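Local coordinates for uncharacterized protein TCIL3000_10_9440 (Trypanosoma congolense, PDB 5KMX) that is an insect-stage surface antigen of the parasite whose bilobed ectodomain, the part modelled here, may act as a sensor outside the membrane, at residues A[53-58]-A[205-210]; A[62-67]-A[196-201]; A[87-92]-A[188-193]; A[152-157]-A[192-197]. One frame throughout, in Å; residues are numbered along the deposited sequence.

Contact 1 (A[53-58]-A[205-210])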
loop_
_atom_site.group_PDB
_atom_site.type_symbol
_atom_site.label_atom_id
_atom_site.label_comp_id
_atom_site.label_asym_id
_atom_site.label_seq_id
_atom_site.Cartn_x
_atom_site.Cartn_y
_atom_site.Cartn_z
ATOM N N ILE A 53 -5.896 16.001 9.870
ATOM C CA ILE A 53 -4.731 15.319 10.431
ATOM C C ILE A 53 -3.531 15.400 9.489
ATOM O O ILE A 53 -3.650 15.069 8.312
ATOM C CB ILE A 53 -5.041 13.836 10.714
ATOM C CG1 ILE A 53 -6.223 13.721 11.678
ATOM C CG2 ILE A 53 -3.805 13.123 11.272
ATOM C CD1 ILE A 53 -6.671 12.305 11.931
ATOM N N PRO A 54 -2.364 15.818 10.008
ATOM C CA PRO A 54 -1.185 15.955 9.147
ATOM C C PRO A 54 -0.491 14.627 8.846
ATOM O O PRO A 54 -0.095 13.924 9.774
ATOM C CB PRO A 54 -0.268 16.860 9.967
ATOM C CG PRO A 54 -0.595 16.521 11.380
ATOM C CD PRO A 54 -2.069 16.204 11.402
ATOM N N THR A 55 -0.348 14.301 7.565
ATOM C CA THR A 55 0.432 13.144 7.135
ATOM C C THR A 55 1.546 13.620 6.209
ATOM O O THR A 55 1.291 14.348 5.249
ATOM C CB THR A 55 -0.439 12.086 6.418
ATOM O OG1 THR A 55 0.406 11.114 5.787
ATOM C CG2 THR A 55 -1.339 12.728 5.368
ATOM N N VAL A 56 2.777 13.216 6.508
ATOM C CA VAL A 56 3.941 13.706 5.774
ATOM C C VAL A 56 4.840 12.567 5.301
ATOM O O VAL A 56 5.155 11.646 6.055
ATOM C CB VAL A 56 4.771 14.677 6.636
ATOM C CG1 VAL A 56 5.922 15.263 5.827
ATOM C CG2 VAL A 56 3.884 15.791 7.172
ATOM N N TYR A 57 5.255 12.658 4.041
ATOM C CA TYR A 57 6.135 11.670 3.435
ATOM C C TYR A 57 6.953 12.318 2.324
ATOM O O TYR A 57 6.587 13.380 1.818
ATOM C CB TYR A 57 5.323 10.500 2.879
ATOM C CG TYR A 57 4.332 10.902 1.808
ATOM C CD1 TYR A 57 4.721 11.009 0.480
ATOM C CD2 TYR A 57 3.006 11.174 2.125
ATOM C CE1 TYR A 57 3.821 11.378 -0.501
ATOM C CE2 TYR A 57 2.098 11.542 1.150
ATOM C CZ TYR A 57 2.512 11.641 -0.161
ATOM O OH TYR A 57 1.614 12.007 -1.137
ATOM N N THR A 58 8.059 11.681 1.956
ATOM C CA THR A 58 8.860 12.118 0.818
ATOM C C THR A 58 8.627 11.137 -0.328
ATOM O O THR A 58 8.447 9.941 -0.095
ATOM C CB THR A 58 10.360 12.203 1.172
ATOM O OG1 THR A 58 11.082 12.800 0.088
ATOM C CG2 THR A 58 10.929 10.824 1.466
ATOM N N GLU A 205 7.461 5.839 10.822
ATOM C CA GLU A 205 6.612 4.863 11.500
ATOM C C GLU A 205 5.451 5.523 12.235
ATOM O O GLU A 205 4.353 4.974 12.295
ATOM C CB GLU A 205 7.429 4.035 12.493
ATOM C CG GLU A 205 8.188 2.880 11.866
ATOM C CD GLU A 205 8.850 1.990 12.900
ATOM O OE1 GLU A 205 8.618 2.205 14.109
ATOM O OE2 GLU A 205 9.599 1.072 12.505
ATOM N N GLY A 206 5.700 6.702 12.793
ATOM C CA GLY A 206 4.713 7.379 13.614
ATOM C C GLY A 206 3.677 8.154 12.820
ATOM O O GLY A 206 2.865 8.878 13.398
ATOM N N ASP A 207 3.697 8.006 11.499
ATOM C CA ASP A 207 2.781 8.752 10.643
ATOM C C ASP A 207 1.344 8.296 10.883
ATOM O O ASP A 207 1.088 7.096 10.982
ATOM C CB ASP A 207 3.146 8.574 9.168
ATOM C CG ASP A 207 2.426 9.561 8.267
ATOM O OD1 ASP A 207 1.248 9.316 7.937
ATOM O OD2 ASP A 207 3.036 10.583 7.890
ATOM N N PRO A 208 0.403 9.250 10.982
ATOM C CA PRO A 208 -0.992 8.867 11.238
ATOM C C PRO A 208 -1.592 7.990 10.142
ATOM O O PRO A 208 -2.511 7.226 10.429
ATOM C CB PRO A 208 -1.726 10.213 11.324
ATOM C CG PRO A 208 -0.812 11.213 10.724
ATOM C CD PRO A 208 0.573 10.712 10.949
ATOM N N PHE A 209 -1.083 8.095 8.916
ATOM C CA PHE A 209 -1.565 7.256 7.823
ATOM C C PHE A 209 -1.349 5.780 8.143
ATOM O O PHE A 209 -2.228 4.951 7.907
ATOM C CB PHE A 209 -0.867 7.618 6.510
ATOM C CG PHE A 209 -1.243 6.733 5.354
ATOM C CD1 PHE A 209 -2.451 6.899 4.697
ATOM C CD2 PHE A 209 -0.383 5.738 4.921
ATOM C CE1 PHE A 209 -2.794 6.085 3.632
ATOM C CE2 PHE A 209 -0.720 4.923 3.858
ATOM C CZ PHE A 209 -1.926 5.096 3.213
ATOM N N ILE A 210 -0.178 5.461 8.686
ATOM C CA ILE A 210 0.134 4.094 9.079
ATOM C C ILE A 210 -0.679 3.699 10.308
ATOM O O ILE A 210 -1.182 2.579 10.393
ATOM C CB ILE A 210 1.638 3.919 9.371
ATOM C CG1 ILE A 210 2.454 4.223 8.111
ATOM C CG2 ILE A 210 1.926 2.504 9.875
ATOM C CD1 ILE A 210 3.954 4.112 8.298
#
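The N-cap of helix 208-216 is Asp207, and its carboxylate fastens the start of that helix to Thr55 and Val56 of strand 53-63. Asp207 CG stands anti to the backbone N (chi1 -167°), which brings CG to the strand side, and each oxygen has its own task. OD1 is gripped twice: Thr55 OG1 donates to it at 2.9 Å on its syn side, and Phe209 N, 2.8 Å from Asp207 OD1, comes from the anti side, 20° out of the carboxylate plane, as the capping bond. OD2 takes the backbone N-H of Val56, with Val56 N 3.0 Å from Asp207 OD2, again on the syn lone pair. These three bonds hold the buried carboxylate in place and should help stabilise its negative charge. Val56 O nevertheless lies 3.0 Å from Asp207 OD2, a meeting of two acceptors that may offset part of that gain.

Beside the cap, the Pro208 ring presses on the strand. Its CG comes within 3.0 Å of Pro54 O, and Ile53 CG2, anti to its backbone N, touches Pro208 CB at 3.6 Å, the two side chains passing in opposite senses. Ile53 also packs on Phe14 and Val18 of helix 11-20, while the Phe209 ring lies off the strand and meets Tyr203. Strand 36-45 pairs with strand 53-63 through Ile53, Thr55 and Tyr57, whereas Val56 N serves the cap. This is a classic aspartate N-cap, here extended so that the capping side chain also ties a helix end to a β-strand.

Contact 2 (A[62-67]-A[196-201])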
loop_
_atom_site.group_PDB
_atom_site.type_symbol
_atom_site.label_atom_id
_atom_site.label_comp_id
_atom_site.label_asym_id
_atom_site.label_seq_id
_atom_site.Cartn_x
_atom_site.Cartn_y
_atom_site.Cartn_z
ATOM N N LEU A 62 9.141 7.101 -10.265
ATOM C CA LEU A 62 10.172 6.307 -10.925
ATOM C C LEU A 62 9.677 5.736 -12.249
ATOM O O LEU A 62 8.674 5.023 -12.276
ATOM C CB LEU A 62 10.632 5.165 -10.015
ATOM C CG LEU A 62 11.846 5.458 -9.129
ATOM C CD1 LEU A 62 11.615 6.694 -8.276
ATOM C CD2 LEU A 62 12.170 4.250 -8.261
ATOM N N PRO A 63 10.376 6.047 -13.354
ATOM C CA PRO A 63 10.011 5.418 -14.626
ATOM C C PRO A 63 10.522 3.987 -14.707
ATOM O O PRO A 63 11.565 3.684 -14.131
ATOM C CB PRO A 63 10.697 6.305 -15.665
ATOM C CG PRO A 63 11.901 6.821 -14.958
ATOM C CD PRO A 63 11.482 7.010 -13.521
ATOM N N LEU A 64 9.798 3.119 -15.405
ATOM C CA LEU A 64 10.271 1.760 -15.620
ATOM C C LEU A 64 11.399 1.788 -16.644
ATOM O O LEU A 64 11.174 2.084 -17.818
ATOM C CB LEU A 64 9.133 0.848 -16.088
ATOM C CG LEU A 64 7.947 0.685 -15.130
ATOM C CD1 LEU A 64 6.930 -0.280 -15.718
ATOM C CD2 LEU A 64 8.399 0.213 -13.754
ATOM N N ASN A 65 12.611 1.502 -16.184
ATOM C CA ASN A 65 13.781 1.504 -17.049
ATOM C C ASN A 65 14.729 0.368 -16.656
ATOM O O ASN A 65 14.311 -0.791 -16.599
ATOM C CB ASN A 65 14.470 2.875 -16.994
ATOM C CG ASN A 65 14.779 3.327 -15.579
ATOM O OD1 ASN A 65 15.052 2.512 -14.696
ATOM N ND2 ASN A 65 14.744 4.637 -15.357
ATOM N N LYS A 66 15.992 0.683 -16.382
ATOM C CA LYS A 66 16.965 -0.339 -16.016
ATOM C C LYS A 66 16.787 -0.778 -14.564
ATOM O O LYS A 66 17.457 -1.700 -14.103
ATOM C CB LYS A 66 18.384 0.177 -16.243
ATOM C CG LYS A 66 18.685 0.504 -17.696
ATOM C CD LYS A 66 20.006 1.240 -17.841
ATOM C CE LYS A 66 20.197 1.770 -19.254
ATOM N NZ LYS A 66 20.228 0.685 -20.272
ATOM N N ASP A 67 15.879 -0.118 -13.848
ATOM C CA ASP A 67 15.559 -0.512 -12.478
ATOM C C ASP A 67 14.673 -1.758 -12.455
ATOM O O ASP A 67 14.400 -2.311 -11.388
ATOM C CB ASP A 67 14.875 0.636 -11.721
ATOM C CG ASP A 67 13.657 1.179 -12.444
ATOM O OD1 ASP A 67 13.259 0.595 -13.471
ATOM O OD2 ASP A 67 13.093 2.193 -11.980
ATOM N N SER A 196 3.380 3.105 -16.807
ATOM C CA SER A 196 4.743 3.207 -17.320
ATOM C C SER A 196 5.714 3.673 -16.238
ATOM O O SER A 196 6.931 3.593 -16.412
ATOM C CB SER A 196 4.792 4.167 -18.510
ATOM O OG SER A 196 4.196 5.411 -18.180
ATOM N N SER A 197 5.171 4.155 -15.124
ATOM C CA SER A 197 5.985 4.634 -14.015
ATOM C C SER A 197 5.373 4.232 -12.676
ATOM O O SER A 197 4.162 4.021 -12.575
ATOM C CB SER A 197 6.141 6.155 -14.083
ATOM O OG SER A 197 4.922 6.806 -13.770
ATOM N N VAL A 198 6.222 4.124 -11.658
ATOM C CA VAL A 198 5.789 3.779 -10.309
ATOM C C VAL A 198 6.077 4.928 -9.347
ATOM O O VAL A 198 7.167 5.497 -9.357
ATOM C CB VAL A 198 6.488 2.501 -9.805
ATOM C CG1 VAL A 198 6.088 2.198 -8.367
ATOM C CG2 VAL A 198 6.156 1.325 -10.711
ATOM N N ASN A 199 5.094 5.253 -8.513
ATOM C CA ASN A 199 5.236 6.317 -7.529
ATOM C C ASN A 199 5.728 5.769 -6.192
ATOM O O ASN A 199 5.054 4.955 -5.561
ATOM C CB ASN A 199 3.904 7.047 -7.349
ATOM C CG ASN A 199 3.990 8.182 -6.345
ATOM O OD1 ASN A 199 3.291 8.181 -5.334
ATOM N ND2 ASN A 199 4.851 9.157 -6.620
ATOM N N VAL A 200 6.904 6.223 -5.764
ATOM C CA VAL A 200 7.515 5.741 -4.530
ATOM C C VAL A 200 7.325 6.749 -3.402
ATOM O O VAL A 200 7.430 7.954 -3.616
ATOM C CB VAL A 200 9.020 5.463 -4.722
ATOM C CG1 VAL A 200 9.634 4.929 -3.434
ATOM C CG2 VAL A 200 9.232 4.479 -5.863
ATOM N N ARG A 201 7.051 6.240 -2.203
ATOM C CA ARG A 201 6.815 7.076 -1.031
ATOM C C ARG A 201 7.491 6.492 0.206
ATOM O O ARG A 201 7.444 5.283 0.435
ATOM C CB ARG A 201 5.312 7.233 -0.788
ATOM C CG ARG A 201 4.614 8.093 -1.831
ATOM C CD ARG A 201 3.200 7.631 -2.128
ATOM N NE ARG A 201 2.251 7.979 -1.073
ATOM C CZ ARG A 201 0.995 8.370 -1.288
ATOM N NH1 ARG A 201 0.210 8.663 -0.261
ATOM N NH2 ARG A 201 0.517 8.478 -2.522
#
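Leu64 CG and Val198 CG2 are each turned anti to their own carbonyl carbon (chi1 of Leu64 -61°); with Leu64 CD1 then anti to CA (chi2 -178°), CD2 is the methyl that meets Val198 CG2, at 3.9 Å, as the two side chains cross obliquely. They flank an antiparallel β pairing at the end of strand 53-63, where it meets the beginning of strand 197-204. Leu62 and Val198 form the hydrogen-bonded pair: Leu62 N gives to Val198 O at 2.7 Å, and Val198 N returns the bond to Leu62 O at the same 2.7 Å. Pro63 and Ser197 make the next, non-hydrogen-bonded pair, where the proline's missing N-H costs nothing toward strand 197-204. A third bond, Leu64 N to Ser196 O at 3.1 Å, carries the pairing just past the strand.

On the face of Leu62 and Val198, Val200 CG2 sits 3.8 Å from Leu62 CD2, and Leu155 of the adjacent strand 145-165 and Leu73 of strand 72-79 pack on Val198, so that this face of the pair is buried. The other edge of strand 197-204 is engaged in parallel by strand 145-165, with Asn199 hydrogen-bonded through its backbone to Ala156 and Leu158. At the loop end the packing is close, with the branch carbon Leu64 CG only 3.3 Å from Ser196 O, the same oxygen that accepts from Leu64 N.

Contact 3 (A[87-92]-A[188-193])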
loop_
_atom_site.group_PDB
_atom_site.type_symbol
_atom_site.label_atom_id
_atom_site.label_comp_id
_atom_site.label_asym_id
_atom_site.label_seq_id
_atom_site.Cartn_x
_atom_site.Cartn_y
_atom_site.Cartn_z
ATOM N N ARG A 87 15.301 -1.711 -1.879
ATOM C CA ARG A 87 14.075 -2.499 -1.830
ATOM C C ARG A 87 13.766 -3.080 -3.199
ATOM O O ARG A 87 13.811 -2.377 -4.209
ATOM C CB ARG A 87 12.896 -1.654 -1.342
ATOM C CG ARG A 87 11.541 -2.359 -1.428
ATOM C CD ARG A 87 11.477 -3.580 -0.518
ATOM N NE ARG A 87 11.522 -3.190 0.888
ATOM C CZ ARG A 87 10.459 -2.840 1.605
ATOM N NH1 ARG A 87 9.249 -2.836 1.059
ATOM N NH2 ARG A 87 10.605 -2.495 2.876
ATOM N N ARG A 88 13.448 -4.369 -3.219
ATOM C CA ARG A 88 13.028 -5.043 -4.437
ATOM C C ARG A 88 11.563 -5.436 -4.306
ATOM O O ARG A 88 11.153 -5.985 -3.284
ATOM C CB ARG A 88 13.895 -6.272 -4.697
ATOM C CG ARG A 88 13.992 -6.656 -6.159
ATOM C CD ARG A 88 15.080 -7.682 -6.381
ATOM N NE ARG A 88 14.631 -9.040 -6.087
ATOM C CZ ARG A 88 15.444 -10.069 -5.867
ATOM N NH1 ARG A 88 16.761 -9.900 -5.887
ATOM N NH2 ARG A 88 14.940 -11.270 -5.615
ATOM N N THR A 89 10.780 -5.143 -5.340
ATOM C CA THR A 89 9.352 -5.425 -5.334
ATOM C C THR A 89 8.927 -6.047 -6.659
ATOM O O THR A 89 9.331 -5.575 -7.721
ATOM C CB THR A 89 8.526 -4.148 -5.093
ATOM O OG1 THR A 89 8.998 -3.480 -3.917
ATOM C CG2 THR A 89 7.051 -4.486 -4.926
ATOM N N PRO A 90 8.110 -7.112 -6.607
ATOM C CA PRO A 90 7.605 -7.655 -7.871
ATOM C C PRO A 90 6.628 -6.702 -8.548
ATOM O O PRO A 90 5.784 -6.107 -7.878
ATOM C CB PRO A 90 6.907 -8.952 -7.447
ATOM C CG PRO A 90 6.572 -8.760 -6.013
ATOM C CD PRO A 90 7.669 -7.910 -5.449
ATOM N N LEU A 91 6.747 -6.557 -9.864
ATOM C CA LEU A 91 5.851 -5.690 -10.619
ATOM C C LEU A 91 4.448 -6.275 -10.667
ATOM O O LEU A 91 3.468 -5.541 -10.777
ATOM C CB LEU A 91 6.372 -5.479 -12.040
ATOM C CG LEU A 91 7.661 -4.671 -12.186
ATOM C CD1 LEU A 91 8.156 -4.739 -13.620
ATOM C CD2 LEU A 91 7.450 -3.225 -11.763
ATOM N N ARG A 92 4.364 -7.600 -10.580
ATOM C CA ARG A 92 3.097 -8.311 -10.700
ATOM C C ARG A 92 2.847 -9.221 -9.500
ATOM O O ARG A 92 3.736 -9.956 -9.070
ATOM C CB ARG A 92 3.078 -9.142 -11.984
ATOM C CG ARG A 92 1.713 -9.692 -12.360
ATOM C CD ARG A 92 1.845 -10.860 -13.322
ATOM N NE ARG A 92 2.424 -12.024 -12.655
ATOM C CZ ARG A 92 2.868 -13.109 -13.279
ATOM N NH1 ARG A 92 2.815 -13.196 -14.602
ATOM N NH2 ARG A 92 3.376 -14.111 -12.574
ATOM N N GLN A 188 1.148 -3.227 -1.392
ATOM C CA GLN A 188 1.342 -1.971 -2.113
ATOM C C GLN A 188 0.151 -1.655 -3.014
ATOM O O GLN A 188 -0.784 -2.449 -3.128
ATOM C CB GLN A 188 2.629 -2.031 -2.944
ATOM C CG GLN A 188 3.843 -2.571 -2.188
ATOM C CD GLN A 188 4.260 -1.689 -1.024
ATOM O OE1 GLN A 188 3.783 -0.564 -0.881
ATOM N NE2 GLN A 188 5.159 -2.198 -0.186
ATOM N N GLY A 189 0.190 -0.485 -3.646
ATOM C CA GLY A 189 -0.860 -0.072 -4.556
ATOM C C GLY A 189 -0.697 -0.738 -5.906
ATOM O O GLY A 189 0.129 -0.316 -6.716
ATOM N N TYR A 190 -1.480 -1.789 -6.141
ATOM C CA TYR A 190 -1.441 -2.521 -7.404
ATOM C C TYR A 190 -2.683 -2.226 -8.244
ATOM O O TYR A 190 -3.789 -2.141 -7.712
ATOM C CB TYR A 190 -1.322 -4.025 -7.148
ATOM C CG TYR A 190 0.070 -4.476 -6.766
ATOM C CD1 TYR A 190 0.502 -4.433 -5.449
ATOM C CD2 TYR A 190 0.954 -4.942 -7.729
ATOM C CE1 TYR A 190 1.779 -4.844 -5.102
ATOM C CE2 TYR A 190 2.226 -5.353 -7.393
ATOM C CZ TYR A 190 2.636 -5.304 -6.078
ATOM O OH TYR A 190 3.907 -5.713 -5.740
ATOM N N GLU A 191 -2.491 -2.083 -9.555
ATOM C CA GLU A 191 -3.577 -1.743 -10.476
ATOM C C GLU A 191 -3.813 -2.849 -11.510
ATOM O O GLU A 191 -2.885 -3.584 -11.851
ATOM C CB GLU A 191 -3.268 -0.430 -11.199
ATOM C CG GLU A 191 -3.346 0.812 -10.320
ATOM C CD GLU A 191 -2.914 2.068 -11.053
ATOM O OE1 GLU A 191 -3.337 3.169 -10.645
ATOM O OE2 GLU A 191 -2.147 1.956 -12.033
ATOM N N PRO A 192 -5.058 -2.972 -12.011
ATOM C CA PRO A 192 -5.346 -3.942 -13.078
ATOM C C PRO A 192 -4.559 -3.682 -14.364
ATOM O O PRO A 192 -4.282 -4.623 -15.109
ATOM C CB PRO A 192 -6.848 -3.764 -13.319
ATOM C CG PRO A 192 -7.374 -3.232 -12.037
ATOM C CD PRO A 192 -6.292 -2.356 -11.490
ATOM N N ARG A 193 -4.220 -2.421 -14.621
ATOM C CA ARG A 193 -3.422 -2.052 -15.787
ATOM C C ARG A 193 -2.112 -1.406 -15.339
ATOM O O ARG A 193 -2.116 -0.392 -14.642
ATOM C CB ARG A 193 -4.202 -1.100 -16.697
ATOM C CG ARG A 193 -3.575 -0.914 -18.071
ATOM C CD ARG A 193 -4.308 0.132 -18.898
ATOM N NE ARG A 193 -3.758 0.236 -20.249
ATOM C CZ ARG A 193 -2.687 0.955 -20.575
ATOM N NH1 ARG A 193 -2.031 1.645 -19.650
ATOM N NH2 ARG A 193 -2.266 0.982 -21.833
#
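Tyr190 lays the edge of its ring against the backbone carbonyls of Pro90 and Leu91, and its hydroxyl reaches the farther end of the overlap. The phenol OH donates to Pro90 O across 2.9 Å. The hydroxyl lies in the carbonyl plane at a C=O...O angle of 157°, and Pro90 O lies at the ring's edge, near its plane, where the hydroxyl points. Farther down the same edge, Tyr190 CE2 stands 3.6 Å from Leu91 O. Thr89 CG2, anti to its backbone N, closes on the Tyr190 OH at 3.5 Å, and the Pro90 ring crosses the tyrosine at about a right angle, its CG 4.1 Å from Tyr190 OH.

The strands that carry these groups, 85-100 and 189-191, are not neighbours: strand 145-165 runs between them and pairs antiparallel with both, and Tyr190 packs on its Val153. The ring therefore bridges over one strand to reach the next. At the other end of the contact Arg87 NH1 and Gln188 NE2 are merely adjacent; Arg87 NH1 bonds to Gln177 O, while Gln188 NE2 bonds to Asp185 O. The backbone of Tyr190 also hydrogen-bonds to a bound peptide. The one directed bond probably sets the direction of the hydroxyl and satisfies a buried donor, with Leu91 O packed against the ring edge; the other touches of Tyr190 are carbon-to-oxygen approaches of ordinary packing.

Contact 4 (A[152-157]-A[192-197])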
loop_
_atom_site.group_PDB
_atom_site.type_symbol
_atom_site.label_atom_id
_atom_site.label_comp_id
_atom_site.label_asym_id
_atom_site.label_seq_id
_atom_site.Cartn_x
_atom_site.Cartn_y
_atom_site.Cartn_z
ATOM N N ASN A 152 -4.595 -10.739 -11.961
ATOM C CA ASN A 152 -3.276 -10.133 -12.091
ATOM C C ASN A 152 -3.358 -8.626 -11.889
ATOM O O ASN A 152 -4.113 -7.940 -12.579
ATOM C CB ASN A 152 -2.668 -10.444 -13.459
ATOM C CG ASN A 152 -2.112 -11.852 -13.545
ATOM O OD1 ASN A 152 -1.337 -12.279 -12.690
ATOM N ND2 ASN A 152 -2.507 -12.580 -14.582
ATOM N N VAL A 153 -2.587 -8.122 -10.929
ATOM C CA VAL A 153 -2.526 -6.691 -10.656
ATOM C C VAL A 153 -1.069 -6.236 -10.651
ATOM O O VAL A 153 -0.167 -7.029 -10.369
ATOM C CB VAL A 153 -3.196 -6.340 -9.315
ATOM C CG1 VAL A 153 -4.697 -6.566 -9.402
ATOM C CG2 VAL A 153 -2.591 -7.153 -8.176
ATOM N N TYR A 154 -0.847 -4.960 -10.959
ATOM C CA TYR A 154 0.494 -4.466 -11.250
ATOM C C TYR A 154 0.852 -3.212 -10.458
ATOM O O TYR A 154 0.012 -2.337 -10.242
ATOM C CB TYR A 154 0.622 -4.193 -12.746
ATOM C CG TYR A 154 0.079 -5.318 -13.596
ATOM C CD1 TYR A 154 -1.261 -5.353 -13.960
ATOM C CD2 TYR A 154 0.901 -6.349 -14.024
ATOM C CE1 TYR A 154 -1.765 -6.380 -14.732
ATOM C CE2 TYR A 154 0.406 -7.381 -14.799
ATOM C CZ TYR A 154 -0.928 -7.391 -15.149
ATOM O OH TYR A 154 -1.430 -8.415 -15.921
ATOM N N LEU A 155 2.116 -3.133 -10.049
ATOM C CA LEU A 155 2.585 -2.101 -9.128
ATOM C C LEU A 155 2.437 -0.690 -9.692
ATOM O O LEU A 155 2.894 -0.398 -10.797
ATOM C CB LEU A 155 4.050 -2.359 -8.765
ATOM C CG LEU A 155 4.651 -1.501 -7.648
ATOM C CD1 LEU A 155 3.997 -1.810 -6.308
ATOM C CD2 LEU A 155 6.157 -1.711 -7.578
ATOM N N ALA A 156 1.795 0.177 -8.912
ATOM C CA ALA A 156 1.586 1.571 -9.293
ATOM C C ALA A 156 2.192 2.509 -8.256
ATOM O O ALA A 156 2.868 3.478 -8.604
ATOM C CB ALA A 156 0.101 1.857 -9.458
ATOM N N THR A 157 1.941 2.215 -6.983
ATOM C CA THR A 157 2.433 3.041 -5.886
ATOM C C THR A 157 3.133 2.187 -4.832
ATOM O O THR A 157 2.599 1.167 -4.394
ATOM C CB THR A 157 1.289 3.831 -5.225
ATOM O OG1 THR A 157 0.552 4.538 -6.231
ATOM C CG2 THR A 157 1.838 4.823 -4.213
ATOM N N PRO A 192 -5.058 -2.972 -12.011
ATOM C CA PRO A 192 -5.346 -3.942 -13.078
ATOM C C PRO A 192 -4.559 -3.682 -14.364
ATOM O O PRO A 192 -4.282 -4.623 -15.109
ATOM C CB PRO A 192 -6.848 -3.764 -13.319
ATOM C CG PRO A 192 -7.374 -3.232 -12.037
ATOM C CD PRO A 192 -6.292 -2.356 -11.490
ATOM N N ARG A 193 -4.220 -2.421 -14.621
ATOM C CA ARG A 193 -3.422 -2.052 -15.787
ATOM C C ARG A 193 -2.112 -1.406 -15.339
ATOM O O ARG A 193 -2.116 -0.392 -14.642
ATOM C CB ARG A 193 -4.202 -1.100 -16.697
ATOM C CG ARG A 193 -3.575 -0.914 -18.071
ATOM C CD ARG A 193 -4.308 0.132 -18.898
ATOM N NE ARG A 193 -3.758 0.236 -20.249
ATOM C CZ ARG A 193 -2.687 0.955 -20.575
ATOM N NH1 ARG A 193 -2.031 1.645 -19.650
ATOM N NH2 ARG A 193 -2.266 0.982 -21.833
ATOM N N GLN A 194 -0.992 -1.996 -15.744
ATOM C CA GLN A 194 0.317 -1.544 -15.286
ATOM C C GLN A 194 0.702 -0.202 -15.912
ATOM O O GLN A 194 0.654 -0.056 -17.134
ATOM C CB GLN A 194 1.384 -2.590 -15.611
ATOM C CG GLN A 194 2.701 -2.360 -14.896
ATOM C CD GLN A 194 3.692 -3.490 -15.116
ATOM O OE1 GLN A 194 3.402 -4.464 -15.814
ATOM N NE2 GLN A 194 4.871 -3.364 -14.521
ATOM N N PRO A 195 1.084 0.781 -15.078
ATOM C CA PRO A 195 1.528 2.072 -15.618
ATOM C C PRO A 195 2.972 2.047 -16.112
ATOM O O PRO A 195 3.697 1.084 -15.862
ATOM C CB PRO A 195 1.383 3.015 -14.424
ATOM C CG PRO A 195 1.577 2.145 -13.241
ATOM C CD PRO A 195 0.992 0.810 -13.606
ATOM N N SER A 196 3.380 3.105 -16.807
ATOM C CA SER A 196 4.743 3.207 -17.320
ATOM C C SER A 196 5.714 3.673 -16.238
ATOM O O SER A 196 6.931 3.593 -16.412
ATOM C CB SER A 196 4.792 4.167 -18.510
ATOM O OG SER A 196 4.196 5.411 -18.180
ATOM N N SER A 197 5.171 4.155 -15.124
ATOM C CA SER A 197 5.985 4.634 -14.015
ATOM C C SER A 197 5.373 4.232 -12.676
ATOM O O SER A 197 4.162 4.021 -12.575
ATOM C CB SER A 197 6.141 6.155 -14.083
ATOM O OG SER A 197 4.922 6.806 -13.770
#
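Segment 152-157 of strand 145-165 and segment 192-197, mostly loop, run in roughly the same direction, 34° apart, with Tyr154 CA 5.0 Å from Gln194 CA, close enough to touch but without β pairing. Tyr154 and Gln194 carry the contact. Tyr154 CG is anti to its carbonyl carbon (chi1 -46°), and Gln194, with CG anti to its backbone N and extended beyond, crosses it at about a right angle. Between these two side chains the closest approach is at their roots, Tyr154 CB to Gln194 CB at 3.4 Å. Although the amide and ring planes are only 9° apart, the amide oxygen reaches the ring obliquely, Gln194 OE1 lying 3.6 Å from Tyr154 CD2. A backbone oxygen, Pro192 O, sits at the ring's edge, 3.1 Å from Tyr154 CE1 and near the ring plane.

Farther along, Pro195 turns its ring to the strand: its CD sits 3.6 Å from Leu155 O, and its CG is 4.1 Å from Ala156 CB. Ala156 and Thr157 both face Gly189 in a classic β bulge, and Ala156 bonds through its backbone to Gly189 and to Asn199. The loop thus spans the short way between strand 189-191, antiparallel to strand 145-165, and strand 197-204, parallel to it. Leu64 closes on Gln194 from beyond the contact. What joins these segments is carbon packing and carbonyl oxygens set against C-H groups; any electrostatic gain from Pro192 O at the aromatic edge is probably small, and the fit depends on shape more than on directed bonds.

Overall arrangement
All four contacts reach one mixed β-sheet. Contacts 2, 3 and 4 cluster, with centres 6 to 11 Å apart; contact 1 lies 22 to 24 Å from them and across the chain's centre from contact 4. Along the sequence contact 1 closes the widest loop and the others nest inside it. Contacts 3 and 4 share Pro192 and Arg193, contacts 2 and 4 share Ser196 and Ser197, and strand 53-63 joins contacts 1 and 2, which touch where Tyr57 packs on Arg201. Residues 188-210 thus return to strands that precede them in the chain: the C-terminal part of the modelled ectodomain is sewn onto its N-terminal strands and onto long strand 145-165.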